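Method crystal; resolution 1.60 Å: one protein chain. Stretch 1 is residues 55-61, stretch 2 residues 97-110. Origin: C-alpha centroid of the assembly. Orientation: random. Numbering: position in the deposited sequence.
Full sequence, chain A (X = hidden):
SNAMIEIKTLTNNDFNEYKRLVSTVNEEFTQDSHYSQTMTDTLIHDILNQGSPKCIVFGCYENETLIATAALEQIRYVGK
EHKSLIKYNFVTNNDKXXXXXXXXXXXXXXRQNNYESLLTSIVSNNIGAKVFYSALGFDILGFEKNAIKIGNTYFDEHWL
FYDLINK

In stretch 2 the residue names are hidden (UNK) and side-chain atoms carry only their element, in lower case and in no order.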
# COMPACT_ATOMS: atom_id res chain seq x y z
N CYS A 55 -7.73 8.43 5.87
CA CYS A 55 -7.23 7.28 5.16
C CYS A 55 -8.09 7.21 3.94
O CYS A 55 -9.33 7.10 4.07
CB CYS A 55 -7.52 6.02 5.97
SG CYS A 55 -6.74 4.57 5.34
N ILE A 56 -7.49 7.26 2.78
CA ILE A 56 -8.23 7.06 1.55
C ILE A 56 -7.75 5.75 0.94
O ILE A 56 -6.55 5.46 0.89
CB ILE A 56 -8.06 8.24 0.56
CG1 ILE A 56 -8.92 7.98 -0.68
CG2 ILE A 56 -6.65 8.37 0.06
CD1 ILE A 56 -9.08 9.19 -1.57
N VAL A 57 -8.69 4.94 0.50
CA VAL A 57 -8.39 3.61 -0.05
C VAL A 57 -8.72 3.52 -1.52
O VAL A 57 -9.80 3.93 -1.96
CB VAL A 57 -9.22 2.53 0.73
CG1 VAL A 57 -8.88 1.11 0.21
CG2 VAL A 57 -8.96 2.66 2.25
N PHE A 58 -7.77 2.98 -2.31
CA PHE A 58 -7.99 2.89 -3.75
C PHE A 58 -8.06 1.44 -4.18
O PHE A 58 -7.28 0.59 -3.62
CB PHE A 58 -6.77 3.54 -4.44
CG PHE A 58 -6.56 4.98 -4.01
CD1 PHE A 58 -7.50 5.92 -4.39
CD2 PHE A 58 -5.42 5.39 -3.27
CE1 PHE A 58 -7.36 7.27 -4.00
CE2 PHE A 58 -5.26 6.74 -2.89
CZ PHE A 58 -6.22 7.67 -3.25
N GLY A 59 -8.89 1.18 -5.20
CA GLY A 59 -8.94 -0.18 -5.76
C GLY A 59 -8.77 -0.17 -7.26
O GLY A 59 -9.26 0.73 -7.92
N CYS A 60 -8.04 -1.14 -7.80
CA CYS A 60 -7.92 -1.28 -9.25
C CYS A 60 -8.92 -2.35 -9.68
O CYS A 60 -8.93 -3.50 -9.17
CB CYS A 60 -6.54 -1.83 -9.59
SG CYS A 60 -5.24 -0.65 -9.06
N TYR A 61 -9.76 -1.97 -10.65
CA TYR A 61 -10.75 -2.92 -11.18
C TYR A 61 -10.46 -3.29 -12.62
O TYR A 61 -10.22 -2.41 -13.45
CB TYR A 61 -12.17 -2.33 -11.09
CG TYR A 61 -12.75 -2.34 -9.69
CD1 TYR A 61 -13.64 -3.32 -9.31
CD2 TYR A 61 -12.34 -1.39 -8.74
CE1 TYR A 61 -14.14 -3.35 -8.04
CE2 TYR A 61 -12.85 -1.40 -7.48
CZ TYR A 61 -13.73 -2.38 -7.13
OH TYR A 61 -14.30 -2.42 -5.87
N UNK A 97 3.22 -4.58 -13.05
CA UNK A 97 2.65 -3.64 -14.03
C UNK A 97 1.43 -2.95 -13.42
O UNK A 97 1.29 -1.69 -13.44
c UNK A 97 2.24 -4.38 -15.30
o UNK A 97 2.03 -3.41 -16.31
N UNK A 98 0.56 -3.77 -12.84
CA UNK A 98 -0.62 -3.25 -12.17
C UNK A 98 -0.22 -2.35 -10.98
O UNK A 98 -0.72 -1.22 -10.80
c UNK A 98 -2.81 -4.66 -13.63
c UNK A 98 -1.53 -4.41 -11.59
c UNK A 98 -2.75 -3.85 -10.79
c UNK A 98 -2.02 -5.34 -12.69
N UNK A 99 0.70 -2.84 -10.14
CA UNK A 99 1.03 -2.05 -8.97
C UNK A 99 1.75 -0.77 -9.35
O UNK A 99 1.61 0.24 -8.65
o UNK A 99 0.45 -2.00 -6.20
n UNK A 99 2.61 -2.47 -5.63
c UNK A 99 1.87 -2.86 -7.93
c UNK A 99 1.59 -2.41 -6.50
N UNK A 100 2.54 -0.76 -10.43
CA UNK A 100 3.23 0.48 -10.83
C UNK A 100 2.18 1.48 -11.26
O UNK A 100 2.35 2.69 -10.94
o UNK A 100 5.36 -0.43 -11.52
c UNK A 100 4.20 0.25 -12.01
N UNK A 101 1.13 1.02 -11.96
CA UNK A 101 0.06 1.97 -12.34
C UNK A 101 -0.61 2.52 -11.07
O UNK A 101 -0.85 3.75 -10.92
c UNK A 101 -0.61 1.34 -14.71
c UNK A 101 -0.97 1.31 -13.25
o UNK A 101 -2.88 0.72 -15.19
c UNK A 101 -1.68 0.66 -15.57
o UNK A 101 -1.31 0.04 -16.60
N UNK A 102 -0.82 1.65 -10.07
CA UNK A 102 -1.45 2.07 -8.82
C UNK A 102 -0.58 3.07 -8.01
O UNK A 102 -1.06 4.14 -7.58
c UNK A 102 -3.75 1.98 -6.70
c UNK A 102 -1.79 0.83 -7.96
c UNK A 102 -2.73 -0.18 -5.95
c UNK A 102 -2.42 1.15 -6.61
N UNK A 103 0.71 2.77 -7.80
CA UNK A 103 1.55 3.64 -6.99
C UNK A 103 1.83 4.94 -7.78
O UNK A 103 1.89 6.02 -7.19
c UNK A 103 3.70 3.84 -5.76
c UNK A 103 1.53 1.88 -4.50
c UNK A 103 2.82 2.90 -6.55
c UNK A 103 2.47 1.63 -5.77
N UNK A 104 1.98 4.88 -9.12
CA UNK A 104 2.13 6.15 -9.88
C UNK A 104 0.88 7.03 -9.72
O UNK A 104 0.97 8.28 -9.61
n UNK A 104 4.29 4.90 -12.53
c UNK A 104 3.89 5.83 -11.65
o UNK A 104 4.68 6.61 -11.12
c UNK A 104 2.41 5.91 -11.36
N UNK A 105 -0.30 6.38 -9.73
CA UNK A 105 -1.50 7.14 -9.44
C UNK A 105 -1.45 7.77 -8.06
O UNK A 105 -1.81 8.96 -7.94
c UNK A 105 -4.12 6.33 -7.55
c UNK A 105 -5.87 8.24 -8.63
c UNK A 105 -3.95 6.77 -8.86
c UNK A 105 -4.79 7.72 -9.38
c UNK A 105 -5.98 7.85 -7.31
c UNK A 105 -2.77 6.26 -9.63
c UNK A 105 -5.08 6.87 -6.78
N UNK A 106 -1.04 7.01 -7.03
CA UNK A 106 -0.96 7.58 -5.68
C UNK A 106 -0.01 8.79 -5.62
O UNK A 106 -0.34 9.81 -4.98
c UNK A 106 -1.64 4.38 -3.58
c UNK A 106 -0.63 6.49 -4.64
c UNK A 106 -0.29 7.15 -3.29
c UNK A 106 -1.83 5.57 -4.55
N UNK A 107 1.15 8.70 -6.29
CA UNK A 107 2.06 9.85 -6.35
C UNK A 107 1.34 11.06 -6.93
O UNK A 107 1.40 12.20 -6.36
c UNK A 107 4.11 10.82 -7.44
c UNK A 107 4.19 8.52 -6.51
c UNK A 107 5.21 7.78 -7.49
c UNK A 107 3.30 9.55 -7.21
N UNK A 108 0.62 10.87 -8.06
CA UNK A 108 -0.10 12.06 -8.58
C UNK A 108 -1.25 12.56 -7.71
O UNK A 108 -1.48 13.75 -7.61
n UNK A 108 0.64 10.60 -11.71
o UNK A 108 1.20 12.72 -11.19
c UNK A 108 -0.63 11.78 -10.02
c UNK A 108 0.47 11.74 -11.03
N UNK A 109 -2.00 11.64 -7.11
CA UNK A 109 -3.06 12.02 -6.20
C UNK A 109 -2.49 12.87 -5.08
O UNK A 109 -3.03 13.93 -4.70
c UNK A 109 -7.05 11.59 -4.01
c UNK A 109 -5.29 11.51 -2.31
c UNK A 109 -4.39 11.17 -3.29
c UNK A 109 -6.11 11.24 -4.98
c UNK A 109 -6.63 11.71 -2.68
c UNK A 109 -3.75 10.75 -5.68
c UNK A 109 -4.78 11.06 -4.63
o UNK A 109 -7.59 12.04 -1.73
N UNK A 110 -1.40 12.41 -4.52
CA UNK A 110 -0.77 13.12 -3.41
C UNK A 110 -0.27 14.50 -3.83
O UNK A 110 -0.47 15.52 -3.11
c UNK A 110 0.37 12.29 -2.89

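Position 97 carries one carbon followed by one oxygen, far from the strand; this is a serine, Ser97, and its backbone O accepts the first hydrogen bond of this stretch, from N of position 101. At 98 there are four carbons, forked at the first, with one arm two carbons long, and one branch approaches Cys60. The beta-branched pattern identifies Ile98; Ile98 CG2 lies 4.4 Å from Cys60 SG, a loose apolar contact.

Position 99 has two carbons, the second bearing one oxygen and one nitrogen, an amide. It makes no contact with the strand, and both polar atoms are hydrogen-bonded elsewhere in the structure, as suits a buried asparagine, Asn99. Position 100 again shows a carbon and an oxygen, out of reach of the strand: Ser100. At 101 three carbons end in two oxygens, a carboxylate. Its CB points toward the strand, yet the side chain makes no contact with it and the residue is exposed; it is Glu101.

Four carbons forked at the second mark position 102, whose CA is 7.3 Å from the CA of Cys60, and one tip packs against Phe58 and Cys60. The gamma-branched chain is Leu102, with chi1 t and chi2 p; Leu102 CD1 lies 3.8 Å from Cys60 SG and 4.1 Å from Phe58 CB.

Position 103 has four carbons forked at the first, one arm longer, and does not reach the strand: Ile103. Position 104, two carbons with an oxygen and a nitrogen on the second, is likewise remote: Asn104.

A carbon leading to a six-carbon ring without a heteroatom occupies position 105, with its edge directed at the face of the Phe58 ring. This is Phe105; its CE2 lies 3.5 Å from Phe58 CD1, and the ring planes meet at 80° with centroids 4.8 Å apart. At 106 the four carbons fork at the first, one arm being longer. CB points sideways, but the end of the chain comes nearer the strand, against Phe58. This is Ile106, which places CG1 3.8 Å from Phe58 CD2. The same carbon pattern at 107, out of reach, gives Ile107, and at 108 two carbons, the second carrying one oxygen and one nitrogen, give Asn108, exposed and also remote.

Position 109 has one carbon leading to a six-carbon ring that bears an oxygen; the edge of Phe58 meets its face and the oxygen approaches Ile56. This is Tyr109. Phe58 CZ lies 3.9 Å from Tyr109 CG, and Tyr109 OH lies 3.2 Å from Ile56 CD1. A single carbon at 110 is Ala110, beyond reach of the strand.

The contact is made by apolar side chains, with no hydrogen bond between the stretches. Alternate strand residues Ile56, Phe58 and Cys60 point toward the helix, which runs at 143° to the strand. Phe58 is the hub: it receives the edge of Phe105 on its face and offers its own edge to Tyr109, while Leu102 and Ile106 pack against it. Cys60 and Ile56 extend the contact toward Ile98 and Tyr109, respectively.

Stretch 2 97-110: SINSELINFIINYA
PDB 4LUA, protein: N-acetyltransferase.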